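Local coordinates for class II aldolase/adducin domain protein (Pseudomonas syringae pv. phaseolicola 1448A, PDB 3OCR) that has no firmly established activity but belongs to the class II aldolase/adducin family, whose members include metal-dependent aldolases and adducins that bind actin filaments, at residues V89-T94 with A107-H112; N85-D90 with V96-G101; H57-V62 with A114-R119; G161-A166 with R172-A177. One frame throughout, in Å; residues are numbered along the deposited sequence.

Contact 1 (V89-T94 with A107-H112); sequences VDIDGT and AGYVIH
The phenol ring of Tyr109 has Val89 over one face and the backbone of the turn 90-93 along its CD2-CE2 side and at its hydroxyl. Val89 CG2 stands 4.0 Å from the ring centroid and 29° off the normal, a CH-pi contact over the face, with its closest approach, 3.6 Å, to Tyr109 CZ. The carbonyl carbon of Asp92 lies at the edge, near the ring plane. Gly93 approaches obliquely, its N 3.4 Å from Tyr109 CE2. With CG anti to the backbone N (chi1 179°), Tyr109 extends out from the turn of chain leading into helix 110-118 and lays its ring along the turn. The hydroxyl makes a weak hydrogen bond, Tyr109 OH to Asp90 O at 2.9 Å, and that carbonyl also receives Gly93 N at 3.1 Å, so one oxygen serves both the turn and the tyrosine. The two backbone bonds, Gly93 N to Asp90 O and Asp90 N to Thr94 O, together with a type I turn and a glycine at positive phi (92°), identify a type I + G1 bulge at the tip of the hairpin 87-90/95-97. Inside the loop, Asp90 turns its carboxylate back on its own chain: OD1 takes Thr94 N at 2.9 Å, met from above the carboxylate plane, and Asp92 N only weakly. Ile91 adds a looser touch, its methyl CD1 4.3 Å from Tyr109 OH, while its carbonyl bonds to Ser113. Phe69 and Ile71 of strand 68-71, with Ile104, also pack on Tyr109.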
loop_
_atom_site.group_PDB
_atom_site.type_symbol
_atom_site.label_atom_id
_atom_site.label_comp_id
_atom_site.label_asym_id
_atom_site.label_seq_id
_atom_site.Cartn_x
_atom_site.Cartn_y
_atom_site.Cartn_z
ATOM N N VAL A 89 27.155 18.890 15.530
ATOM C CA VAL A 89 26.752 19.650 16.713
ATOM C C VAL A 89 27.387 19.035 17.981
ATOM O O VAL A 89 27.822 17.876 17.960
ATOM C CB VAL A 89 25.208 19.711 16.870
ATOM C CG1 VAL A 89 24.555 20.400 15.653
ATOM C CG2 VAL A 89 24.609 18.329 17.085
ATOM N N ASP A 90 27.442 19.817 19.060
ATOM C CA ASP A 90 27.958 19.319 20.350
ATOM C C ASP A 90 26.788 18.698 21.108
ATOM O O ASP A 90 25.690 18.627 20.572
ATOM C CB ASP A 90 28.630 20.446 21.162
ATOM C CG ASP A 90 27.684 21.612 21.481
ATOM O OD1 ASP A 90 26.448 21.438 21.465
ATOM O OD2 ASP A 90 28.194 22.721 21.760
ATOM N N ILE A 91 27.011 18.260 22.340
ATOM C CA ILE A 91 25.948 17.634 23.128
ATOM C C ILE A 91 24.747 18.557 23.391
ATOM O O ILE A 91 23.631 18.082 23.595
ATOM C CB ILE A 91 26.492 16.987 24.433
ATOM C CG1 ILE A 91 25.528 15.921 24.976
ATOM C CG2 ILE A 91 26.844 18.054 25.493
ATOM C CD1 ILE A 91 25.187 14.783 23.972
ATOM N N ASP A 92 24.954 19.867 23.333
ATOM C CA ASP A 92 23.867 20.842 23.542
ATOM C C ASP A 92 23.068 21.165 22.293
ATOM O O ASP A 92 22.023 21.798 22.382
ATOM C CB ASP A 92 24.442 22.148 24.067
ATOM C CG ASP A 92 25.126 21.977 25.378
ATOM O OD1 ASP A 92 24.670 21.105 26.151
ATOM O OD2 ASP A 92 26.106 22.712 25.634
ATOM N N GLY A 93 23.572 20.755 21.135
ATOM C CA GLY A 93 22.965 21.112 19.867
ATOM C C GLY A 93 23.530 22.369 19.235
ATOM O O GLY A 93 22.974 22.871 18.254
ATOM N N THR A 94 24.626 22.883 19.793
ATOM C CA THR A 94 25.279 24.061 19.240
ATOM C C THR A 94 26.040 23.620 17.995
ATOM O O THR A 94 26.719 22.609 18.010
ATOM C CB THR A 94 26.258 24.702 20.264
ATOM O OG1 THR A 94 25.557 24.986 21.480
ATOM C CG2 THR A 94 26.893 26.004 19.725
ATOM N N ALA A 107 14.922 21.622 18.816
ATOM C CA ALA A 107 13.999 20.921 19.710
ATOM C C ALA A 107 13.934 19.415 19.409
ATOM O O ALA A 107 13.766 18.597 20.322
ATOM C CB ALA A 107 12.617 21.553 19.629
ATOM N N GLY A 108 14.075 19.053 18.133
ATOM C CA GLY A 108 14.087 17.640 17.726
ATOM C C GLY A 108 15.336 16.881 18.172
ATOM O O GLY A 108 15.330 15.658 18.232
ATOM N N TYR A 109 16.414 17.612 18.457
ATOM C CA TYR A 109 17.688 17.026 18.879
ATOM C C TYR A 109 17.764 16.635 20.362
ATOM O O TYR A 109 18.636 15.852 20.767
ATOM C CB TYR A 109 18.828 17.995 18.553
ATOM C CG TYR A 109 20.216 17.534 18.961
ATOM C CD1 TYR A 109 20.835 16.451 18.329
ATOM C CD2 TYR A 109 20.933 18.206 19.956
ATOM C CE1 TYR A 109 22.141 16.029 18.705
ATOM C CE2 TYR A 109 22.225 17.780 20.340
ATOM C CZ TYR A 109 22.819 16.703 19.704
ATOM O OH TYR A 109 24.103 16.307 20.058
ATOM N N VAL A 110 16.880 17.195 21.171
ATOM C CA VAL A 110 16.894 16.942 22.607
ATOM C C VAL A 110 16.838 15.454 22.977
ATOM O O VAL A 110 17.574 15.004 23.858
ATOM C CB VAL A 110 15.770 17.720 23.309
ATOM C CG1 VAL A 110 15.628 17.267 24.773
ATOM C CG2 VAL A 110 16.053 19.248 23.225
ATOM N N ILE A 111 15.980 14.687 22.314
ATOM C CA ILE A 111 15.917 13.249 22.602
ATOM C C ILE A 111 17.243 12.539 22.296
ATOM O O ILE A 111 17.707 11.727 23.075
ATOM C CB ILE A 111 14.699 12.549 21.924
ATOM C CG1 ILE A 111 14.601 11.098 22.410
ATOM C CG2 ILE A 111 14.743 12.666 20.376
ATOM C CD1 ILE A 111 13.182 10.545 22.409
ATOM N N HIS A 112 17.854 12.887 21.169
ATOM C CA HIS A 112 19.140 12.350 20.785
ATOM C C HIS A 112 20.195 12.696 21.828
ATOM O O HIS A 112 20.917 11.814 22.299
ATOM C CB HIS A 112 19.501 12.832 19.373
ATOM C CG HIS A 112 18.529 12.346 18.338
ATOM N ND1 HIS A 112 18.659 11.123 17.714
ATOM C CD2 HIS A 112 17.368 12.882 17.883
ATOM C CE1 HIS A 112 17.637 10.940 16.896
ATOM N NE2 HIS A 112 16.838 11.992 16.978
#

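Contact 2 (N85-D90 with V96-G101)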
loop_
_atom_site.group_PDB
_atom_site.type_symbol
_atom_site.label_atom_id
_atom_site.label_comp_id
_atom_site.label_asym_id
_atom_site.label_seq_id
_atom_site.Cartn_x
_atom_site.Cartn_y
_atom_site.Cartn_z
ATOM N N ASN A 85 26.412 17.260 3.727
ATOM C CA ASN A 85 25.513 18.293 4.266
ATOM C C ASN A 85 24.970 18.036 5.678
ATOM O O ASN A 85 24.208 18.847 6.239
ATOM C CB ASN A 85 24.437 18.724 3.231
ATOM C CG ASN A 85 23.343 17.679 2.991
ATOM O OD1 ASN A 85 23.033 16.824 3.844
ATOM N ND2 ASN A 85 22.709 17.787 1.829
ATOM N N LEU A 86 25.406 16.928 6.269
ATOM C CA LEU A 86 25.033 16.632 7.639
ATOM C C LEU A 86 25.615 17.724 8.513
ATOM O O LEU A 86 26.606 18.368 8.143
ATOM C CB LEU A 86 25.546 15.264 8.061
ATOM C CG LEU A 86 24.670 14.146 7.510
ATOM C CD1 LEU A 86 25.487 12.893 7.435
ATOM C CD2 LEU A 86 23.413 13.954 8.400
ATOM N N VAL A 87 24.975 17.960 9.651
ATOM C CA VAL A 87 25.445 19.007 10.533
ATOM C C VAL A 87 26.112 18.401 11.762
ATOM O O VAL A 87 25.543 17.496 12.401
ATOM C CB VAL A 87 24.305 19.965 10.960
ATOM C CG1 VAL A 87 24.865 21.158 11.725
ATOM C CG2 VAL A 87 23.505 20.432 9.757
ATOM N N LYS A 88 27.285 18.932 12.104
ATOM C CA LYS A 88 28.000 18.529 13.315
ATOM C C LYS A 88 27.681 19.472 14.455
ATOM O O LYS A 88 27.908 20.692 14.358
ATOM C CB LYS A 88 29.506 18.490 13.092
ATOM C CG LYS A 88 30.277 17.931 14.306
ATOM C CD LYS A 88 31.685 17.497 13.926
ATOM C CE LYS A 88 32.599 18.690 13.710
ATOM N NZ LYS A 88 33.980 18.224 13.400
ATOM N N VAL A 89 27.155 18.890 15.530
ATOM C CA VAL A 89 26.752 19.650 16.713
ATOM C C VAL A 89 27.387 19.035 17.981
ATOM O O VAL A 89 27.822 17.876 17.960
ATOM C CB VAL A 89 25.208 19.711 16.870
ATOM C CG1 VAL A 89 24.555 20.400 15.653
ATOM C CG2 VAL A 89 24.609 18.329 17.085
ATOM N N ASP A 90 27.442 19.817 19.060
ATOM C CA ASP A 90 27.958 19.319 20.350
ATOM C C ASP A 90 26.788 18.698 21.108
ATOM O O ASP A 90 25.690 18.627 20.572
ATOM C CB ASP A 90 28.630 20.446 21.162
ATOM C CG ASP A 90 27.684 21.612 21.481
ATOM O OD1 ASP A 90 26.448 21.438 21.465
ATOM O OD2 ASP A 90 28.194 22.721 21.760
ATOM N N VAL A 96 28.757 22.984 15.508
ATOM C CA VAL A 96 30.213 22.982 15.461
ATOM C C VAL A 96 30.639 23.206 14.005
ATOM O O VAL A 96 31.543 23.988 13.733
ATOM C CB VAL A 96 30.821 21.697 16.085
ATOM C CG1 VAL A 96 32.353 21.717 15.999
ATOM C CG2 VAL A 96 30.377 21.559 17.543
ATOM N N ASP A 97 29.946 22.544 13.076
ATOM C CA ASP A 97 30.244 22.640 11.651
ATOM C C ASP A 97 28.953 22.440 10.855
ATOM O O ASP A 97 28.455 21.324 10.755
ATOM C CB ASP A 97 31.267 21.559 11.272
ATOM C CG ASP A 97 31.908 21.793 9.902
ATOM O OD1 ASP A 97 31.346 22.536 9.070
ATOM O OD2 ASP A 97 32.973 21.199 9.653
ATOM N N ASP A 98 28.413 23.524 10.303
ATOM C CA ASP A 98 27.184 23.451 9.514
ATOM C C ASP A 98 27.437 23.870 8.072
ATOM O O ASP A 98 27.350 25.060 7.749
ATOM C CB ASP A 98 26.086 24.328 10.109
ATOM C CG ASP A 98 24.795 24.294 9.292
ATOM O OD1 ASP A 98 24.675 23.470 8.351
ATOM O OD2 ASP A 98 23.886 25.096 9.606
ATOM N N PRO A 99 27.716 22.892 7.192
ATOM C CA PRO A 99 28.009 23.208 5.788
ATOM C C PRO A 99 26.813 23.806 5.025
ATOM O O PRO A 99 26.995 24.291 3.913
ATOM C CB PRO A 99 28.393 21.839 5.195
ATOM C CG PRO A 99 28.768 20.996 6.375
ATOM C CD PRO A 99 27.824 21.444 7.453
ATOM N N THR A 100 25.613 23.775 5.610
ATOM C CA THR A 100 24.405 24.250 4.904
ATOM C C THR A 100 23.973 25.666 5.263
ATOM O O THR A 100 23.264 26.316 4.494
ATOM C CB THR A 100 23.190 23.341 5.167
ATOM O OG1 THR A 100 22.696 23.570 6.495
ATOM C CG2 THR A 100 23.566 21.869 5.018
ATOM N N GLY A 101 24.354 26.130 6.450
ATOM C CA GLY A 101 23.845 27.393 6.972
ATOM C C GLY A 101 22.383 27.323 7.403
ATOM O O GLY A 101 21.779 28.350 7.710
HETATM O O HOH W 1 34.706 20.319 11.533
#
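Lys88 lays the end of its aliphatic chain over Val96 and Asp97, with CE 3.8 Å from Val96 CG1 and close to Asp97 CB. The bend at chi3 (74°) brings CE back over the neighbouring strand instead of letting the chain run straight out. The side chains of Lys88 and Asp97 leave the same face of the sheet, and their charged ends are bridged by a water, which accepts from Lys88 NZ at 2.9 Å and donates to Asp97 OD2 at 2.7 Å. Each charge has a direct partner elsewhere: Glu31 for Lys88 and Arg26 for Asp97. The backbone evidence is that of an antiparallel hairpin between strands 87-90 and 95-97 with a classic beta bulge. Lys88 and Asp97 form a hydrogen-bonded pair, Lys88 N to Asp97 O measuring 3.0 Å with a nearly straight N-H...O angle of 165°. Lys88 O in return accepts twice, from Val96 N at 2.7 Å and from Asp97 N at 3.0 Å, so two residues of one strand face a single residue of the other. Next along the strand, Val87 crosses Asp98 obliquely, its CG2 3.5 Å from Asp98 OD1. That oxygen is bound within its own segment: OD1 closes an Asx turn by accepting Thr100 N from above the carboxylate plane, and takes Thr100 OG1 on its syn lone pair; OD2 accepts from Gly103 N, just beyond the segment. The turn carries Pro99 CD to Leu86 O and puts the methyl CG2 of Thr100 against Asn85 O, at 3.3 Å.

Contact 3 (H57-V62 with A114-R119); sequences HFSARV and AIHAAR
Ser59 and His116 meet through a hydroxyl set at the edge of an imidazole. Ser59 OG lies in the ring plane of His116, 2.8 Å from NE2, a hydrogen bond in which either group could be the donor. The next ring atom, His116 CD2, is 3.3 Å from the same oxygen, whereas CE1 is 4.0 Å from it, so the hydroxyl sits displaced toward the CD2 side of NE2. On the helix, the imidazole swings to the side of its own backbone N (chi1 -80°) and extends across the gap to the strand. That reach matters because the axes of strand 58-61 and helix 114-118 are 10.3 Å apart; they run 25° from parallel, and the two side chains span the distance together. The serine oxygen has a second partner in His112 ND1, one turn earlier on the same helix, so a single buried hydroxyl links two histidines. ND1 of His116 is hydrogen-bonded elsewhere, leaving both ring nitrogens engaged. Phe69 and Val125, from the strands bordering 58-61, also pack against His116. Helix 110-118 therefore covers the face of the sheet that carries Ser59, while Phe58 and Ala60 turn to the other face and pack against helix 29-47, giving the alpha/beta/alpha layering of the domain.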
loop_
_atom_site.group_PDB
_atom_site.type_symbol
_atom_site.label_atom_id
_atom_site.label_comp_id
_atom_site.label_asym_id
_atom_site.label_seq_id
_atom_site.Cartn_x
_atom_site.Cartn_y
_atom_site.Cartn_z
ATOM N N HIS A 57 14.582 12.315 13.174
ATOM C CA HIS A 57 16.005 12.510 13.035
ATOM C C HIS A 57 16.787 11.266 13.386
ATOM O O HIS A 57 16.361 10.470 14.238
ATOM C CB HIS A 57 16.445 13.629 13.969
ATOM C CG HIS A 57 15.710 14.913 13.749
ATOM N ND1 HIS A 57 16.016 15.772 12.716
ATOM C CD2 HIS A 57 14.663 15.469 14.406
ATOM C CE1 HIS A 57 15.191 16.803 12.748
ATOM N NE2 HIS A 57 14.361 16.643 13.762
ATOM N N PHE A 58 17.919 11.105 12.712
ATOM C CA PHE A 58 18.910 10.077 13.056
ATOM C C PHE A 58 20.191 10.776 13.488
ATOM O O PHE A 58 20.676 11.651 12.771
ATOM C CB PHE A 58 19.231 9.203 11.841
ATOM C CG PHE A 58 18.068 8.425 11.298
ATOM C CD1 PHE A 58 16.911 8.229 12.044
ATOM C CD2 PHE A 58 18.168 7.815 10.049
ATOM C CE1 PHE A 58 15.861 7.497 11.534
ATOM C CE2 PHE A 58 17.109 7.065 9.539
ATOM C CZ PHE A 58 15.956 6.902 10.303
ATOM N N SER A 59 20.778 10.372 14.613
ATOM C CA SER A 59 22.065 10.967 15.033
ATOM C C SER A 59 23.152 9.894 15.147
ATOM O O SER A 59 22.840 8.724 15.400
ATOM C CB SER A 59 21.917 11.711 16.365
ATOM O OG SER A 59 21.496 10.827 17.383
ATOM N N ALA A 60 24.408 10.303 14.945
ATOM C CA ALA A 60 25.583 9.459 15.173
ATOM C C ALA A 60 26.684 10.244 15.876
ATOM O O ALA A 60 26.913 11.412 15.557
ATOM C CB ALA A 60 26.126 8.930 13.836
ATOM N N ARG A 61 27.391 9.594 16.793
ATOM C CA ARG A 61 28.572 10.182 17.374
ATOM C C ARG A 61 29.724 10.219 16.358
ATOM O O ARG A 61 29.958 9.250 15.635
ATOM C CB ARG A 61 29.010 9.452 18.638
ATOM C CG ARG A 61 30.114 10.271 19.378
ATOM C CD ARG A 61 30.665 9.539 20.530
ATOM N NE ARG A 61 31.508 10.365 21.417
ATOM C CZ ARG A 61 32.805 10.622 21.232
ATOM N NH1 ARG A 61 33.449 10.191 20.153
ATOM N NH2 ARG A 61 33.467 11.342 22.131
ATOM N N VAL A 62 30.407 11.355 16.297
ATOM C CA VAL A 62 31.638 11.504 15.518
ATOM C C VAL A 62 32.754 10.807 16.305
ATOM O O VAL A 62 33.004 11.162 17.458
ATOM C CB VAL A 62 31.979 12.996 15.298
ATOM C CG1 VAL A 62 33.345 13.166 14.577
ATOM C CG2 VAL A 62 30.874 13.705 14.527
ATOM N N ALA A 114 19.758 13.584 25.019
ATOM C CA ALA A 114 19.503 12.895 26.296
ATOM C C ALA A 114 20.044 11.464 26.283
ATOM O O ALA A 114 20.701 11.026 27.244
ATOM C CB ALA A 114 18.002 12.892 26.627
ATOM N N ILE A 115 19.776 10.733 25.203
ATOM C CA ILE A 115 20.225 9.339 25.107
ATOM C C ILE A 115 21.746 9.216 24.933
ATOM O O ILE A 115 22.374 8.456 25.665
ATOM C CB ILE A 115 19.468 8.525 24.004
ATOM C CG1 ILE A 115 17.941 8.600 24.187
ATOM C CG2 ILE A 115 19.929 7.064 23.998
ATOM C CD1 ILE A 115 17.413 8.164 25.594
ATOM N N HIS A 116 22.328 9.961 23.984
ATOM C CA HIS A 116 23.783 9.963 23.785
ATOM C C HIS A 116 24.593 10.292 25.052
ATOM O O HIS A 116 25.671 9.727 25.302
ATOM C CB HIS A 116 24.191 10.920 22.645
ATOM C CG HIS A 116 24.002 10.345 21.270
ATOM N ND1 HIS A 116 24.667 9.216 20.834
ATOM C CD2 HIS A 116 23.243 10.757 20.226
ATOM C CE1 HIS A 116 24.312 8.951 19.589
ATOM N NE2 HIS A 116 23.439 9.863 19.202
ATOM N N ALA A 117 24.090 11.222 25.850
ATOM C CA ALA A 117 24.787 11.604 27.069
ATOM C C ALA A 117 24.735 10.473 28.089
ATOM O O ALA A 117 25.733 10.174 28.759
ATOM C CB ALA A 117 24.178 12.870 27.641
ATOM N N ALA A 118 23.577 9.836 28.199
ATOM C CA ALA A 118 23.360 8.776 29.191
ATOM C C ALA A 118 24.010 7.445 28.841
ATOM O O ALA A 118 24.306 6.640 29.723
ATOM C CB ALA A 118 21.868 8.569 29.419
ATOM N N ARG A 119 24.226 7.212 27.553
ATOM C CA ARG A 119 24.646 5.909 27.072
ATOM C C ARG A 119 25.759 6.109 26.047
ATOM O O ARG A 119 25.504 6.207 24.854
ATOM C CB ARG A 119 23.436 5.187 26.460
ATOM C CG ARG A 119 22.362 4.768 27.489
ATOM C CD ARG A 119 22.855 3.552 28.258
ATOM N NE ARG A 119 23.167 2.522 27.270
ATOM C CZ ARG A 119 22.275 1.676 26.766
ATOM N NH1 ARG A 119 21.017 1.689 27.207
ATOM N NH2 ARG A 119 22.648 0.812 25.830
#

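Contact 4 (G161-A166 with R172-A177); sequences GYEGIA and RERLVA
Residues 161-166 form an irregular loop, with Gly164 at positive phi (125°), and residues 172-177 are regular helix, as the i+4 to i bonds indicate, for example Val176 N to Arg172 O at 3.2 Å. Both belong to a beta-alpha-beta crossover: strand 157-160 leads through the loop into helix 169-179, and the chain returns in the parallel neighbour 184-187. The contact rests on one salt bridge at the surface, Glu163 with Arg174. Beyond CG the glutamate is extended; the arginine bends at chi3 (-73°), and the two side chains cross at about a right angle. Leu175, next to Arg174, instead packs on Met185 and Leu187 of the sheet. On the loop side, Glu163 O and Tyr162 OH bond to Lys237 and Gln148 of a second subunit, so the stretch holding the carboxylate is also part of a subunit interface. The guanidinium is used side-on, one nitrogen to each carboxylate oxygen, both on the syn side. The fit is not flat, since the two planes are 48° apart: Arg174 NH2 lies 2.7 Å from Glu163 OE1, and Arg174 NE 2.9 Å from Glu163 OE2.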
loop_
_atom_site.group_PDB
_atom_site.type_symbol
_atom_site.label_atom_id
_atom_site.label_comp_id
_atom_site.label_asym_id
_atom_site.label_seq_id
_atom_site.Cartn_x
_atom_site.Cartn_y
_atom_site.Cartn_z
ATOM N N GLY A 161 6.010 6.136 28.456
ATOM C CA GLY A 161 4.714 6.839 28.432
ATOM C C GLY A 161 4.786 8.229 27.811
ATOM O O GLY A 161 5.738 8.957 28.046
ATOM N N TYR A 162 3.769 8.597 27.034
ATOM C CA TYR A 162 3.747 9.861 26.303
ATOM C C TYR A 162 3.558 11.069 27.222
ATOM O O TYR A 162 2.643 11.089 28.066
ATOM C CB TYR A 162 2.649 9.866 25.233
ATOM C CG TYR A 162 2.779 11.037 24.261
ATOM C CD1 TYR A 162 3.945 11.228 23.516
ATOM C CD2 TYR A 162 1.742 11.981 24.125
ATOM C CE1 TYR A 162 4.076 12.323 22.623
ATOM C CE2 TYR A 162 1.865 13.069 23.256
ATOM C CZ TYR A 162 3.032 13.218 22.498
ATOM O OH TYR A 162 3.134 14.314 21.667
ATOM N N GLU A 163 4.390 12.087 27.034
ATOM C CA GLU A 163 4.277 13.293 27.869
ATOM C C GLU A 163 4.143 14.612 27.087
ATOM O O GLU A 163 4.061 15.672 27.678
ATOM C CB GLU A 163 5.427 13.363 28.883
ATOM C CG GLU A 163 5.571 12.103 29.742
ATOM C CD GLU A 163 6.557 12.281 30.882
ATOM O OE1 GLU A 163 6.580 13.378 31.487
ATOM O OE2 GLU A 163 7.310 11.325 31.174
ATOM N N GLY A 164 4.103 14.539 25.763
ATOM C CA GLY A 164 3.874 15.731 24.952
ATOM C C GLY A 164 5.002 15.875 23.963
ATOM O O GLY A 164 5.831 14.977 23.831
ATOM N N ILE A 165 5.039 17.013 23.279
ATOM C CA ILE A 165 6.001 17.214 22.183
ATOM C C ILE A 165 7.399 17.539 22.724
ATOM O O ILE A 165 8.362 16.856 22.393
ATOM C CB ILE A 165 5.507 18.288 21.172
ATOM C CG1 ILE A 165 4.185 17.840 20.526
ATOM C CG2 ILE A 165 6.581 18.566 20.098
ATOM C CD1 ILE A 165 3.442 18.937 19.737
ATOM N N ALA A 166 7.492 18.568 23.561
ATOM C CA ALA A 166 8.769 19.018 24.103
ATOM C C ALA A 166 9.199 18.109 25.238
ATOM O O ALA A 166 8.384 17.671 26.054
ATOM C CB ALA A 166 8.685 20.475 24.591
ATOM N N ARG A 172 13.027 14.009 30.432
ATOM C CA ARG A 172 14.355 13.527 30.022
ATOM C C ARG A 172 14.878 12.460 31.000
ATOM O O ARG A 172 15.425 11.448 30.582
ATOM C CB ARG A 172 15.381 14.657 30.000
ATOM C CG ARG A 172 15.596 15.432 28.702
ATOM C CD ARG A 172 16.688 16.499 29.006
ATOM N NE ARG A 172 16.702 17.659 28.113
ATOM C CZ ARG A 172 16.055 18.806 28.342
ATOM N NH1 ARG A 172 15.308 18.957 29.427
ATOM N NH2 ARG A 172 16.141 19.803 27.466
ATOM N N GLU A 173 14.711 12.713 32.296
ATOM C CA GLU A 173 15.143 11.780 33.334
ATOM C C GLU A 173 14.404 10.444 33.194
ATOM O O GLU A 173 15.028 9.380 33.230
ATOM C CB GLU A 173 14.914 12.356 34.741
ATOM C CG GLU A 173 15.582 13.697 35.034
ATOM C CD GLU A 173 14.865 14.514 36.141
ATOM O OE1 GLU A 173 13.780 14.104 36.625
ATOM O OE2 GLU A 173 15.384 15.582 36.530
ATOM N N ARG A 174 13.080 10.510 33.035
ATOM C CA ARG A 174 12.247 9.312 32.926
ATOM C C ARG A 174 12.568 8.522 31.662
ATOM O O ARG A 174 12.548 7.286 31.677
ATOM C CB ARG A 174 10.762 9.677 32.982
ATOM C CG ARG A 174 10.210 9.862 34.406
ATOM C CD ARG A 174 8.687 10.025 34.399
ATOM N NE ARG A 174 8.297 11.342 33.883
ATOM C CZ ARG A 174 7.868 12.360 34.621
ATOM N NH1 ARG A 174 7.736 12.244 35.944
ATOM N NH2 ARG A 174 7.558 13.507 34.030
ATOM N N LEU A 175 12.890 9.241 30.583
ATOM C CA LEU A 175 13.218 8.619 29.299
ATOM C C LEU A 175 14.457 7.739 29.428
ATOM O O LEU A 175 14.479 6.609 28.911
ATOM C CB LEU A 175 13.437 9.687 28.231
ATOM C CG LEU A 175 13.956 9.317 26.851
ATOM C CD1 LEU A 175 12.867 8.639 26.015
ATOM C CD2 LEU A 175 14.421 10.601 26.161
ATOM N N VAL A 176 15.480 8.268 30.105
ATOM C CA VAL A 176 16.723 7.538 30.349
ATOM C C VAL A 176 16.464 6.364 31.317
ATOM O O VAL A 176 16.911 5.236 31.072
ATOM C CB VAL A 176 17.856 8.498 30.844
ATOM C CG1 VAL A 176 19.049 7.723 31.399
ATOM C CG2 VAL A 176 18.311 9.444 29.701
ATOM N N ALA A 177 15.714 6.620 32.390
ATOM C CA ALA A 177 15.349 5.567 33.331
ATOM C C ALA A 177 14.569 4.437 32.662
ATOM O O ALA A 177 14.847 3.265 32.907
ATOM C CB ALA A 177 14.567 6.142 34.522
#

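Contacts 1 and 2 share Val89 and Asp90, their centres 12 Å apart: contact 2 is the body of the hairpin and contact 1 its tip against Tyr109, next to helix 110-118. Contact 3 ties the same helix to the sheet one turn further on, its centre 8 Å from that of contact 1, and His112 ND1 meets Ser59 OG at 2.9 Å where the two join. In sequence, contacts 1 and 2 lie inside the loop that contact 3 closes. Contact 4 follows in series and leans its helix on the same one, Ala118 CB coming 3.5 Å from Val176 CG1; contacts 2 and 4 stay about 12 Å apart at their nearest atoms.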